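Local atomic coordinates of cytochrome C (Marichromatium purpuratum 984, PDB entry 5LO9), a protein that probably interconverts thiosulfate and tetrathionate as a fused TsdBA thiosulfate dehydrogenase, passing electrons along a series of covalently bound c-type hemes. Residues Gly258-Leu263 / Asn349-Asp354; Ala265-His270 / Pro275-His280; Gly329-Ser334 / Gln344-Asn349. All coordinates share one frame; numbering follows the deposited sequence.

Interaction 1 of 3, residues Gly258-Leu263 / Asn349-Asp354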
loop_
_atom_site.group_PDB
_atom_site.type_symbol
_atom_site.label_atom_id
_atom_site.label_comp_id
_atom_site.label_asym_id
_atom_site.label_seq_id
_atom_site.Cartn_x
_atom_site.Cartn_y
_atom_site.Cartn_z
ATOM N N GLY A 258 -14.953 -6.086 1.499
ATOM C CA GLY A 258 -15.100 -7.022 2.607
ATOM C C GLY A 258 -14.940 -8.483 2.222
ATOM O O GLY A 258 -14.381 -9.274 2.986
ATOM N N GLU A 259 -15.462 -8.871 1.056
ATOM C CA GLU A 259 -15.254 -10.227 0.573
ATOM C C GLU A 259 -13.782 -10.511 0.323
ATOM O O GLU A 259 -13.335 -11.641 0.530
ATOM C CB GLU A 259 -16.051 -10.473 -0.709
ATOM C CG GLU A 259 -17.541 -10.800 -0.549
ATOM C CD GLU A 259 -17.872 -11.723 0.645
ATOM O OE1 GLU A 259 -17.036 -12.597 1.022
ATOM O OE2 GLU A 259 -18.989 -11.558 1.207
ATOM N N MET A 260 -13.019 -9.518 -0.134
ATOM C CA MET A 260 -11.587 -9.703 -0.360
ATOM C C MET A 260 -10.822 -9.713 0.949
ATOM O O MET A 260 -9.773 -10.367 1.062
ATOM C CB MET A 260 -11.001 -8.607 -1.245
ATOM C CG MET A 260 -11.291 -8.717 -2.723
ATOM S SD MET A 260 -10.545 -10.085 -3.646
ATOM C CE MET A 260 -8.812 -9.581 -3.556
ATOM N N VAL A 261 -11.263 -8.908 1.912
ATOM C CA VAL A 261 -10.639 -8.968 3.224
ATOM C C VAL A 261 -10.823 -10.361 3.822
ATOM O O VAL A 261 -9.891 -10.947 4.380
ATOM C CB VAL A 261 -11.195 -7.867 4.141
ATOM C CG1 VAL A 261 -10.751 -8.125 5.579
ATOM C CG2 VAL A 261 -10.720 -6.485 3.683
ATOM N N ARG A 262 -12.012 -10.922 3.684
ATOM C CA ARG A 262 -12.259 -12.264 4.190
ATOM C C ARG A 262 -11.368 -13.282 3.486
ATOM O O ARG A 262 -10.771 -14.166 4.125
ATOM C CB ARG A 262 -13.738 -12.568 4.023
ATOM C CG ARG A 262 -14.145 -14.011 4.193
ATOM C CD ARG A 262 -15.673 -14.138 4.061
ATOM N NE ARG A 262 -16.294 -13.196 4.980
ATOM C CZ ARG A 262 -17.487 -12.664 4.829
ATOM N NH1 ARG A 262 -18.225 -12.978 3.770
ATOM N NH2 ARG A 262 -17.921 -11.810 5.749
ATOM N N LEU A 263 -11.228 -13.156 2.170
ATOM C CA LEU A 263 -10.359 -14.078 1.447
ATOM C C LEU A 263 -8.924 -13.939 1.925
ATOM O O LEU A 263 -8.253 -14.932 2.187
ATOM C CB LEU A 263 -10.431 -13.815 -0.051
ATOM C CG LEU A 263 -9.498 -14.693 -0.886
ATOM C CD1 LEU A 263 -9.863 -16.095 -0.717
ATOM C CD2 LEU A 263 -9.586 -14.324 -2.344
ATOM N N ASN A 349 0.031 -8.648 -9.296
ATOM C CA ASN A 349 -1.317 -8.081 -9.388
ATOM C C ASN A 349 -2.417 -9.126 -9.429
ATOM O O ASN A 349 -3.549 -8.811 -9.813
ATOM C CB ASN A 349 -1.455 -7.125 -10.569
ATOM C CG ASN A 349 -0.826 -5.791 -10.289
ATOM O OD1 ASN A 349 -0.731 -5.358 -9.145
ATOM N ND2 ASN A 349 -0.426 -5.120 -11.313
ATOM N N GLY A 350 -2.153 -10.330 -8.939
ATOM C CA GLY A 350 -3.184 -11.352 -8.841
ATOM C C GLY A 350 -4.054 -11.269 -7.606
ATOM O O GLY A 350 -3.851 -10.480 -6.682
ATOM N N LEU A 351 -5.004 -12.187 -7.551
ATOM C CA LEU A 351 -5.999 -12.127 -6.492
ATOM C C LEU A 351 -5.396 -12.449 -5.119
ATOM O O LEU A 351 -5.909 -11.970 -4.100
ATOM C CB LEU A 351 -7.171 -13.059 -6.805
ATOM C CG LEU A 351 -8.447 -12.676 -6.069
ATOM C CD1 LEU A 351 -8.924 -11.344 -6.604
ATOM C CD2 LEU A 351 -9.516 -13.716 -6.213
ATOM N N VAL A 352 -4.366 -13.299 -5.061
ATOM C CA VAL A 352 -3.774 -13.677 -3.774
ATOM C C VAL A 352 -3.122 -12.463 -3.111
ATOM O O VAL A 352 -3.436 -12.104 -1.968
ATOM C CB VAL A 352 -2.757 -14.819 -3.973
ATOM C CG1 VAL A 352 -1.823 -14.940 -2.788
ATOM C CG2 VAL A 352 -3.443 -16.148 -4.222
ATOM N N LEU A 353 -2.207 -11.807 -3.819
ATOM C CA LEU A 353 -1.574 -10.613 -3.277
ATOM C C LEU A 353 -2.617 -9.524 -3.019
ATOM O O LEU A 353 -2.478 -8.718 -2.084
ATOM C CB LEU A 353 -0.497 -10.096 -4.243
ATOM C CG LEU A 353 0.998 -10.332 -4.001
ATOM C CD1 LEU A 353 1.438 -9.607 -2.775
ATOM C CD2 LEU A 353 1.285 -11.795 -3.869
ATOM N N ASP A 354 -3.642 -9.442 -3.878
ATOM C CA ASP A 354 -4.652 -8.420 -3.659
ATOM C C ASP A 354 -5.444 -8.705 -2.393
ATOM O O ASP A 354 -5.718 -7.799 -1.602
ATOM C CB ASP A 354 -5.556 -8.300 -4.883
ATOM C CG ASP A 354 -4.824 -7.642 -6.119
ATOM O OD1 ASP A 354 -3.596 -7.227 -6.017
ATOM O OD2 ASP A 354 -5.494 -7.594 -7.197
#
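Met260 and Asp354 bring the two backbones nearest, their CA atoms 7.8 Å apart, and Leu263 pairs with Val352 at 8.4 Å, also CA to CA. The register therefore runs in opposite senses. Residues 258-263 lie within helix 256-269, whereas 349-354 run from a short loop into the first turn of helix 351-363, with Gly350 at the N-cap position and Asp354 N hydrogen-bonded to Gly350 O. The backbones stay far enough apart for apolar side chains to fill the gap. Met260 does most of the bridging. Its chain bends at both chi2 and chi3 (each -68°), which swings the thioether across Leu351: the methyl CE lies 3.5 Å from Leu351 CD1, and SD sits beside the same branch. CE also reaches the root of Asp354, 3.7 Å from its CB. Leu351 divides its two methyls between neighbours one turn apart on the facing helix: CD1 goes to Met260, and CD2 meets Leu263 CD2 at 3.9 Å, those two side chains crossing at about a right angle. Leu351 starts off beside the interface, and its branched end is what turns in. Asp354 meets the methionine methyl with CB and its backbone carbonyl carbon; its carboxylate leads on to Arg319 of the second subunit, where OD2 forms a salt bridge, and Met260 packs on Val320 of that subunit. This is apolar helix-to-helix packing in the part of the chain that holds the thiosulfate site, joining helix 256-269 to the first turn of helix 351-363 next to the interface between the two subunits.

Interaction 2 of 3, residues Ala265-His270 / Pro275-His280. With HEC (heme c), chain F.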
loop_
_atom_site.group_PDB
_atom_site.type_symbol
_atom_site.label_atom_id
_atom_site.label_comp_id
_atom_site.label_asym_id
_atom_site.label_seq_id
_atom_site.Cartn_x
_atom_site.Cartn_y
_atom_site.Cartn_z
ATOM N N ALA A 265 -7.895 -13.003 4.750
ATOM C CA ALA A 265 -7.799 -13.648 6.050
ATOM C C ALA A 265 -7.756 -15.155 5.915
ATOM O O ALA A 265 -7.089 -15.829 6.704
ATOM C CB ALA A 265 -8.969 -13.278 6.943
ATOM N N ARG A 266 -8.438 -15.711 4.925
ATOM C CA ARG A 266 -8.379 -17.162 4.812
ATOM C C ARG A 266 -7.109 -17.636 4.103
ATOM O O ARG A 266 -6.567 -18.689 4.459
ATOM C CB ARG A 266 -9.679 -17.653 4.144
ATOM C CG ARG A 266 -9.606 -18.473 2.893
ATOM C CD ARG A 266 -10.789 -19.476 2.806
ATOM N NE ARG A 266 -10.227 -20.818 2.608
ATOM C CZ ARG A 266 -10.518 -21.896 3.331
ATOM N NH1 ARG A 266 -11.404 -21.798 4.319
ATOM N NH2 ARG A 266 -9.911 -23.074 3.062
ATOM N N LEU A 267 -6.560 -16.855 3.177
ATOM C CA LEU A 267 -5.279 -17.228 2.606
ATOM C C LEU A 267 -4.173 -17.136 3.642
ATOM O O LEU A 267 -3.204 -17.895 3.592
ATOM C CB LEU A 267 -4.954 -16.322 1.448
ATOM C CG LEU A 267 -5.844 -16.332 0.215
ATOM C CD1 LEU A 267 -5.235 -15.400 -0.848
ATOM C CD2 LEU A 267 -5.958 -17.722 -0.309
ATOM N N PHE A 268 -4.282 -16.172 4.553
ATOM C CA PHE A 268 -3.300 -16.031 5.617
ATOM C C PHE A 268 -3.288 -17.260 6.525
ATOM O O PHE A 268 -2.222 -17.731 6.949
ATOM C CB PHE A 268 -3.626 -14.771 6.421
ATOM C CG PHE A 268 -2.464 -14.194 7.174
ATOM C CD1 PHE A 268 -1.643 -13.258 6.578
ATOM C CD2 PHE A 268 -2.217 -14.570 8.484
ATOM C CE1 PHE A 268 -0.575 -12.689 7.269
ATOM C CE2 PHE A 268 -1.163 -14.010 9.183
ATOM C CZ PHE A 268 -0.328 -13.061 8.563
ATOM N N ARG A 269 -4.477 -17.773 6.844
ATOM C CA ARG A 269 -4.671 -18.874 7.773
ATOM C C ARG A 269 -4.559 -20.248 7.099
ATOM O O ARG A 269 -4.159 -21.232 7.742
ATOM C CB ARG A 269 -6.051 -18.704 8.430
ATOM C CG ARG A 269 -6.473 -19.760 9.425
ATOM C CD ARG A 269 -5.655 -19.711 10.692
ATOM N NE ARG A 269 -4.472 -20.563 10.630
ATOM C CZ ARG A 269 -3.658 -20.818 11.649
ATOM N NH1 ARG A 269 -3.868 -20.297 12.855
ATOM N NH2 ARG A 269 -2.613 -21.599 11.442
ATOM N N HIS A 270 -4.913 -20.359 5.826
ATOM C CA HIS A 270 -4.937 -21.651 5.154
ATOM C C HIS A 270 -4.078 -21.613 3.906
ATOM O O HIS A 270 -4.434 -22.171 2.877
ATOM C CB HIS A 270 -6.366 -22.063 4.832
ATOM C CG HIS A 270 -7.261 -22.113 6.042
ATOM N ND1 HIS A 270 -7.337 -23.214 6.870
ATOM C CD2 HIS A 270 -8.094 -21.188 6.575
ATOM C CE1 HIS A 270 -8.199 -22.975 7.841
ATOM N NE2 HIS A 270 -8.668 -21.751 7.692
ATOM N N PRO A 275 -7.130 -23.355 -2.739
ATOM C CA PRO A 275 -6.784 -23.591 -4.158
ATOM C C PRO A 275 -6.072 -22.435 -4.831
ATOM O O PRO A 275 -5.293 -22.671 -5.758
ATOM C CB PRO A 275 -8.146 -23.852 -4.812
ATOM C CG PRO A 275 -9.011 -24.300 -3.690
ATOM C CD PRO A 275 -8.566 -23.521 -2.503
ATOM N N ARG A 276 -6.276 -21.203 -4.377
ATOM C CA ARG A 276 -5.578 -20.073 -4.979
ATOM C C ARG A 276 -4.114 -19.951 -4.547
ATOM O O ARG A 276 -3.260 -19.644 -5.376
ATOM C CB ARG A 276 -6.313 -18.791 -4.658
ATOM C CG ARG A 276 -7.689 -18.739 -5.319
ATOM C CD ARG A 276 -8.129 -17.335 -5.482
ATOM N NE ARG A 276 -9.110 -17.171 -6.537
ATOM C CZ ARG A 276 -10.418 -17.301 -6.351
ATOM N NH1 ARG A 276 -10.922 -17.620 -5.137
ATOM N NH2 ARG A 276 -11.216 -17.112 -7.399
ATOM N N SER A 277 -3.790 -20.154 -3.271
ATOM C CA SER A 277 -2.418 -19.937 -2.817
ATOM C C SER A 277 -1.611 -21.229 -2.770
ATOM O O SER A 277 -0.381 -21.193 -2.858
ATOM C CB SER A 277 -2.411 -19.229 -1.446
ATOM O OG SER A 277 -3.228 -19.899 -0.473
ATOM N N ALA A 278 -2.281 -22.363 -2.650
ATOM C CA ALA A 278 -1.577 -23.625 -2.501
ATOM C C ALA A 278 -0.609 -23.900 -3.649
ATOM O O ALA A 278 0.496 -24.416 -3.395
ATOM C CB ALA A 278 -2.637 -24.730 -2.346
ATOM N N PRO A 279 -0.933 -23.577 -4.895
ATOM C CA PRO A 279 0.016 -23.824 -5.984
ATOM C C PRO A 279 1.309 -23.032 -5.869
ATOM O O PRO A 279 2.238 -23.295 -6.649
ATOM C CB PRO A 279 -0.776 -23.409 -7.236
ATOM C CG PRO A 279 -2.196 -23.426 -6.840
ATOM C CD PRO A 279 -2.197 -23.017 -5.397
ATOM N N HIS A 280 1.385 -22.055 -4.967
ATOM C CA HIS A 280 2.589 -21.255 -4.762
ATOM C C HIS A 280 3.250 -21.568 -3.427
ATOM O O HIS A 280 4.216 -20.891 -3.064
ATOM C CB HIS A 280 2.274 -19.753 -4.840
ATOM C CG HIS A 280 1.539 -19.363 -6.088
ATOM N ND1 HIS A 280 2.178 -19.114 -7.286
ATOM C CD2 HIS A 280 0.208 -19.261 -6.342
ATOM C CE1 HIS A 280 1.273 -18.839 -8.209
ATOM N NE2 HIS A 280 0.071 -18.926 -7.667
HETATM FE FE HEC F . 5.286 -23.896 18.723
HETATM C CHA HEC F . 4.357 -22.169 15.835
HETATM C CHB HEC F . 8.654 -23.152 18.159
HETATM C CHC HEC F . 6.076 -25.263 21.804
HETATM C CHD HEC F . 2.017 -25.201 18.999
HETATM N NA HEC F . 6.329 -22.855 17.247
HETATM C C1A HEC F . 5.791 -22.255 16.175
HETATM C C2A HEC F . 6.830 -21.632 15.310
HETATM C C3A HEC F . 8.078 -21.904 15.997
HETATM C C4A HEC F . 7.650 -22.684 17.190
HETATM C CMA HEC F . 9.443 -21.472 15.557
HETATM C CAA HEC F . 6.701 -20.854 14.040
HETATM C CBA HEC F . 7.552 -21.553 12.975
HETATM C CGA HEC F . 6.755 -22.147 11.846
HETATM O O1A HEC F . 5.523 -22.005 11.849
HETATM O O2A HEC F . 7.393 -22.764 10.966
HETATM N NB HEC F . 7.050 -24.149 19.783
HETATM C C1B HEC F . 8.275 -23.804 19.408
HETATM C C2B HEC F . 9.302 -24.133 20.422
HETATM C C3B HEC F . 8.539 -24.748 21.504
HETATM C C4B HEC F . 7.148 -24.684 20.999
HETATM C CMB HEC F . 10.767 -23.907 20.335
HETATM C CAB HEC F . 9.028 -25.279 22.825
HETATM C CBB HEC F . 9.677 -24.124 23.550
HETATM N NC HEC F . 4.248 -25.034 20.138
HETATM C C1C HEC F . 4.729 -25.479 21.290
HETATM C C2C HEC F . 3.776 -26.299 22.055
HETATM C C3C HEC F . 2.578 -26.292 21.239
HETATM C C4C HEC F . 2.995 -25.489 20.060
HETATM C CMC HEC F . 4.027 -26.980 23.360
HETATM C CAC HEC F . 1.245 -26.970 21.430
HETATM C CBC HEC F . 0.535 -26.742 22.722
HETATM N ND HEC F . 3.519 -23.697 17.632
HETATM C C1D HEC F . 2.336 -24.270 17.899
HETATM C C2D HEC F . 1.297 -23.862 16.917
HETATM C C3D HEC F . 1.985 -22.963 16.006
HETATM C C4D HEC F . 3.352 -22.928 16.542
HETATM C CMD HEC F . -0.136 -24.249 16.847
HETATM C CAD HEC F . 1.394 -22.283 14.821
HETATM C CBD HEC F . 0.565 -21.121 15.361
HETATM C CGD HEC F . -0.745 -20.943 14.605
HETATM O O1D HEC F . -1.096 -21.711 13.692
HETATM O O2D HEC F . -1.485 -20.014 14.942
#
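The chain reversal that follows helix 256-269 belongs to the wall of a heme c pocket, and within it Leu267 of the last helical turns meets Ser277 of the returning loop, CA to CA 6.7 Å. The touch is made by one branch: Leu267 CD2 rests 3.5 Å from Ser277 OG, and the same methyl only grazes Arg276 CB. Ser277 carries OG between its own N and carbonyl carbon (chi1 53°), which lets the hydroxyl face the helix end, where it hydrogen-bonds Thr271 O. That bond ties the loop to Thr271, two residues past the helix, while the leucine methyl packs against the hydroxyl. Arg276 turns the end of its side chain away from the helix. His270 is the first residue to leave helical geometry, although its N still reaches Arg266 O at 2.7 Å. Its ring, hydrogen-bonded through ND1 to Glu418, has Arg269 CG over one face, offset toward the rim, while its CD2 stands 4.0 Å above the centre of the Arg266 guanidinium plane; Arg266 NE forms a salt bridge with Asp274. Arg269 works on the heme. Bends at chi2 and chi3 bring its guanidinium edge-on to a propionate of the chain F heme: NH2 donates to O1D at 2.7 Å, nearly straight at 162°, and NH1 donates to O2D at 3.2 Å, with a weaker second bond to O1D. Such a two-pronged grip holds the carboxylate against rotation, and the arginine's positive charge probably balances it. Gln285 also hydrogen-bonds this heme. Leu267 packs on Val352 and Arg276 on Leu351 and Val352 of helix 351-363, while Phe268 and Arg269 lean on Asn294 of helix 292-295.

Interaction 3 of 3, residues Gly329-Ser334 / Gln344-Asn349. With HEC (heme c), chain E; THJ (thiosulfate), chain J.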
loop_
_atom_site.group_PDB
_atom_site.type_symbol
_atom_site.label_atom_id
_atom_site.label_comp_id
_atom_site.label_asym_id
_atom_site.label_seq_id
_atom_site.Cartn_x
_atom_site.Cartn_y
_atom_site.Cartn_z
ATOM N N GLY A 329 8.448 -12.117 -0.941
ATOM C CA GLY A 329 9.610 -12.661 -0.264
ATOM C C GLY A 329 9.242 -13.786 0.680
ATOM O O GLY A 329 9.879 -14.840 0.683
ATOM N N CYS A 330 8.193 -13.583 1.477
ATOM C CA CYS A 330 7.708 -14.625 2.367
ATOM C C CYS A 330 7.300 -15.883 1.604
ATOM O O CYS A 330 7.524 -17.011 2.071
ATOM C CB CYS A 330 6.546 -14.060 3.188
ATOM S SG CYS A 330 7.117 -13.171 4.650
ATOM N N PHE A 331 6.705 -15.727 0.421
ATOM C CA PHE A 331 6.370 -16.923 -0.346
ATOM C C PHE A 331 7.640 -17.596 -0.830
ATOM O O PHE A 331 7.726 -18.826 -0.844
ATOM C CB PHE A 331 5.456 -16.593 -1.527
ATOM C CG PHE A 331 3.971 -16.627 -1.212
ATOM C CD1 PHE A 331 3.263 -17.805 -1.315
ATOM C CD2 PHE A 331 3.280 -15.477 -0.866
ATOM C CE1 PHE A 331 1.894 -17.853 -1.047
ATOM C CE2 PHE A 331 1.900 -15.515 -0.602
ATOM C CZ PHE A 331 1.216 -16.696 -0.686
ATOM N N ARG A 332 8.647 -16.802 -1.202
ATOM C CA ARG A 332 9.877 -17.370 -1.742
ATOM C C ARG A 332 10.640 -18.150 -0.679
ATOM O O ARG A 332 11.260 -19.165 -0.984
ATOM C CB ARG A 332 10.764 -16.271 -2.340
ATOM C CG ARG A 332 12.009 -16.821 -3.026
ATOM C CD ARG A 332 12.732 -15.880 -4.014
ATOM N NE ARG A 332 13.442 -16.677 -5.045
ATOM C CZ ARG A 332 14.681 -16.456 -5.523
ATOM N NH1 ARG A 332 15.420 -15.437 -5.095
ATOM N NH2 ARG A 332 15.192 -17.268 -6.462
ATOM N N TYR A 333 10.626 -17.694 0.568
ATOM C CA TYR A 333 11.490 -18.272 1.591
ATOM C C TYR A 333 10.697 -19.030 2.647
ATOM O O TYR A 333 10.914 -20.225 2.820
ATOM C CB TYR A 333 12.351 -17.198 2.243
ATOM C CG TYR A 333 13.223 -16.451 1.255
ATOM C CD1 TYR A 333 14.185 -17.107 0.527
ATOM C CD2 TYR A 333 13.066 -15.090 1.028
ATOM C CE1 TYR A 333 14.981 -16.425 -0.413
ATOM C CE2 TYR A 333 13.855 -14.423 0.111
ATOM C CZ TYR A 333 14.800 -15.092 -0.612
ATOM O OH TYR A 333 15.582 -14.434 -1.516
ATOM N N SER A 334 9.779 -18.385 3.367
ATOM C CA SER A 334 9.042 -19.113 4.398
ATOM C C SER A 334 8.079 -20.158 3.828
ATOM O O SER A 334 7.826 -21.170 4.493
ATOM C CB SER A 334 8.270 -18.152 5.300
ATOM O OG SER A 334 9.133 -17.223 5.920
ATOM N N GLN A 344 6.693 -20.973 -8.394
ATOM C CA GLN A 344 6.825 -19.516 -8.436
ATOM C C GLN A 344 6.117 -18.859 -7.274
ATOM O O GLN A 344 5.173 -19.412 -6.707
ATOM C CB GLN A 344 6.175 -18.919 -9.665
ATOM C CG GLN A 344 6.765 -19.266 -11.000
ATOM C CD GLN A 344 5.762 -18.950 -12.091
ATOM O OE1 GLN A 344 5.372 -17.784 -12.248
ATOM N NE2 GLN A 344 5.280 -19.995 -12.805
ATOM N N VAL A 345 6.518 -17.630 -6.975
ATOM C CA VAL A 345 5.729 -16.852 -6.022
ATOM C C VAL A 345 4.488 -16.365 -6.752
ATOM O O VAL A 345 4.421 -16.422 -7.982
ATOM C CB VAL A 345 6.495 -15.664 -5.418
ATOM C CG1 VAL A 345 7.792 -16.095 -4.846
ATOM C CG2 VAL A 345 6.698 -14.585 -6.409
ATOM N N PRO A 346 3.466 -15.929 -6.048
ATOM C CA PRO A 346 2.228 -15.538 -6.725
ATOM C C PRO A 346 2.426 -14.263 -7.514
ATOM O O PRO A 346 3.248 -13.414 -7.153
ATOM C CB PRO A 346 1.242 -15.333 -5.578
ATOM C CG PRO A 346 1.881 -15.939 -4.405
ATOM C CD PRO A 346 3.345 -15.845 -4.587
ATOM N N GLU A 347 1.658 -14.133 -8.604
ATOM C CA GLU A 347 1.726 -12.925 -9.421
ATOM C C GLU A 347 1.348 -11.715 -8.585
ATOM O O GLU A 347 0.446 -11.760 -7.724
ATOM C CB GLU A 347 0.800 -13.019 -10.632
ATOM C CG GLU A 347 1.506 -13.239 -11.988
ATOM C CD GLU A 347 0.502 -13.309 -13.136
ATOM O OE1 GLU A 347 -0.456 -12.482 -13.142
ATOM O OE2 GLU A 347 0.678 -14.178 -14.027
ATOM N N THR A 348 2.065 -10.626 -8.839
ATOM C CA THR A 348 1.976 -9.478 -7.953
ATOM C C THR A 348 0.649 -8.707 -8.104
ATOM O O THR A 348 0.113 -8.235 -7.090
ATOM C CB THR A 348 3.217 -8.574 -8.142
ATOM O OG1 THR A 348 2.957 -7.263 -7.598
ATOM C CG2 THR A 348 3.696 -8.532 -9.606
ATOM N N ASN A 349 0.031 -8.648 -9.296
ATOM C CA ASN A 349 -1.317 -8.081 -9.388
ATOM C C ASN A 349 -2.417 -9.126 -9.429
ATOM O O ASN A 349 -3.549 -8.811 -9.813
ATOM C CB ASN A 349 -1.455 -7.125 -10.569
ATOM C CG ASN A 349 -0.826 -5.791 -10.289
ATOM O OD1 ASN A 349 -0.731 -5.358 -9.145
ATOM N ND2 ASN A 349 -0.426 -5.120 -11.313
HETATM FE FE HEC E . 6.255 -13.446 7.509
HETATM C CHA HEC E . 8.011 -10.555 8.456
HETATM C CHB HEC E . 3.922 -11.499 5.771
HETATM C CHC HEC E . 4.652 -16.367 6.341
HETATM C CHD HEC E . 8.290 -15.330 9.541
HETATM N NA HEC E . 6.021 -11.402 7.192
HETATM C C1A HEC E . 6.819 -10.437 7.634
HETATM C C2A HEC E . 6.389 -9.083 7.220
HETATM C C3A HEC E . 5.191 -9.348 6.443
HETATM C C4A HEC E . 5.041 -10.823 6.479
HETATM C CMA HEC E . 4.315 -8.337 5.794
HETATM C CAA HEC E . 7.028 -7.765 7.577
HETATM C CBA HEC E . 6.764 -7.470 9.050
HETATM C CGA HEC E . 7.252 -6.085 9.438
HETATM O O1A HEC E . 6.790 -5.599 10.495
HETATM O O2A HEC E . 8.105 -5.481 8.718
HETATM N NB HEC E . 4.613 -13.878 6.294
HETATM C C1B HEC E . 3.817 -12.960 5.703
HETATM C C2B HEC E . 2.754 -13.562 4.892
HETATM C C3B HEC E . 2.976 -14.992 5.055
HETATM C C4B HEC E . 4.159 -15.070 5.932
HETATM C CMB HEC E . 1.682 -12.871 4.127
HETATM C CAB HEC E . 2.188 -16.100 4.436
HETATM C CBB HEC E . 2.374 -16.008 2.922
HETATM N NC HEC E . 6.447 -15.495 7.864
HETATM C C1C HEC E . 5.720 -16.493 7.337
HETATM C C2C HEC E . 6.072 -17.823 7.885
HETATM C C3C HEC E . 7.160 -17.509 8.827
HETATM C C4C HEC E . 7.289 -16.036 8.736
HETATM C CMC HEC E . 5.450 -19.144 7.513
HETATM C CAC HEC E . 7.948 -18.413 9.756
HETATM C CBC HEC E . 8.509 -19.596 9.034
HETATM N ND HEC E . 7.868 -13.002 8.753
HETATM C C1D HEC E . 8.541 -13.893 9.465
HETATM C C2D HEC E . 9.622 -13.288 10.263
HETATM C C3D HEC E . 9.574 -11.847 9.956
HETATM C C4D HEC E . 8.437 -11.817 8.996
HETATM C CMD HEC E . 10.547 -14.050 11.148
HETATM C CAD HEC E . 10.426 -10.703 10.475
HETATM C CBD HEC E . 11.947 -10.846 10.245
HETATM C CGD HEC E . 12.466 -10.902 8.793
HETATM O O1D HEC E . 12.008 -11.714 7.933
HETATM O O2D HEC E . 13.414 -10.129 8.487
HETATM S S1 THJ J . 10.604 -13.765 5.078
HETATM O O1 THJ J . 10.810 -12.950 3.832
HETATM O O2 THJ J . 11.656 -13.463 6.104
HETATM O O3 THJ J . 10.792 -15.191 4.719
HETATM S S2 THJ J . 8.877 -13.587 5.715
#
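Phe331 and Pro346 meet with the proline ring standing on the aromatic face, the two side chains crossing at about a right angle, beside the heme and thiosulfate site at the C-terminal end of helix 323-332. The contact is a CH-pi one: Pro346 CG lies 3.6 Å from the ring centroid and only 1° off the ring normal, while CD sits nearer the CG end of the ring. The opposite face of Phe331 belongs to the chain E heme, whose methyl CBB, on a thioether-bearing arm, hangs toward the rim, 3.6 Å from CE2. The phenyl is thus sandwiched, proline on one side and cofactor on the other, which, with Val352 and Leu356 of helix 351-363, probably limits its tilt. Val345, next to the proline, lays CG1 alongside the helix backbone, 3.9 Å from Arg332 CB and close to Phe331 CB. One residue before Phe331, the chain turns to chemistry. Cys330 has SG beside its backbone N, opposite the carbonyl carbon (chi1 -85°), which directs the sulfur toward the heme, 3.0 Å from the iron. The same sulfur is joined covalently to thiosulfate S2, consistent with a cysteine that carries the substrate. Tyr333 presents its ring edge to thiosulfate O1, and Arg332 CG covers one face of that ring. With Gly329, Cys330, Tyr333 and Ser334, the residues Lys316, Arg326, Ala434 and Gly435 make up the pocket. Ser334 packs its CB against a heme pyrrole, 3.4 Å from C2C, leaving its hydroxyl to hold the sulfonate end: OG donates to thiosulfate O3 at 2.9 Å.

How the interactions relate
The three contacts lie on one side of the chain's centre, interactions 1 and 2 with centres about 10 Å apart, 2 and 3 about 12 Å, 1 and 3 about 15 Å. Interaction 1 closes a long loop between helix 256-269 and helix 351-363; interactions 2 and 3 follow one another inside it. Interactions 1 and 2 share helix 256-269. Interactions 1 and 3 share Asn349, Leu353 CB packs 3.5 Å from Thr348 O between them, and both touch the second subunit. His280 ND1 probably hydrogen-bonds Gln344 O, linking 2 to 3. Together they connect subunit interface, propionate-binding arginine and thiosulfate site within one compact region around two hemes.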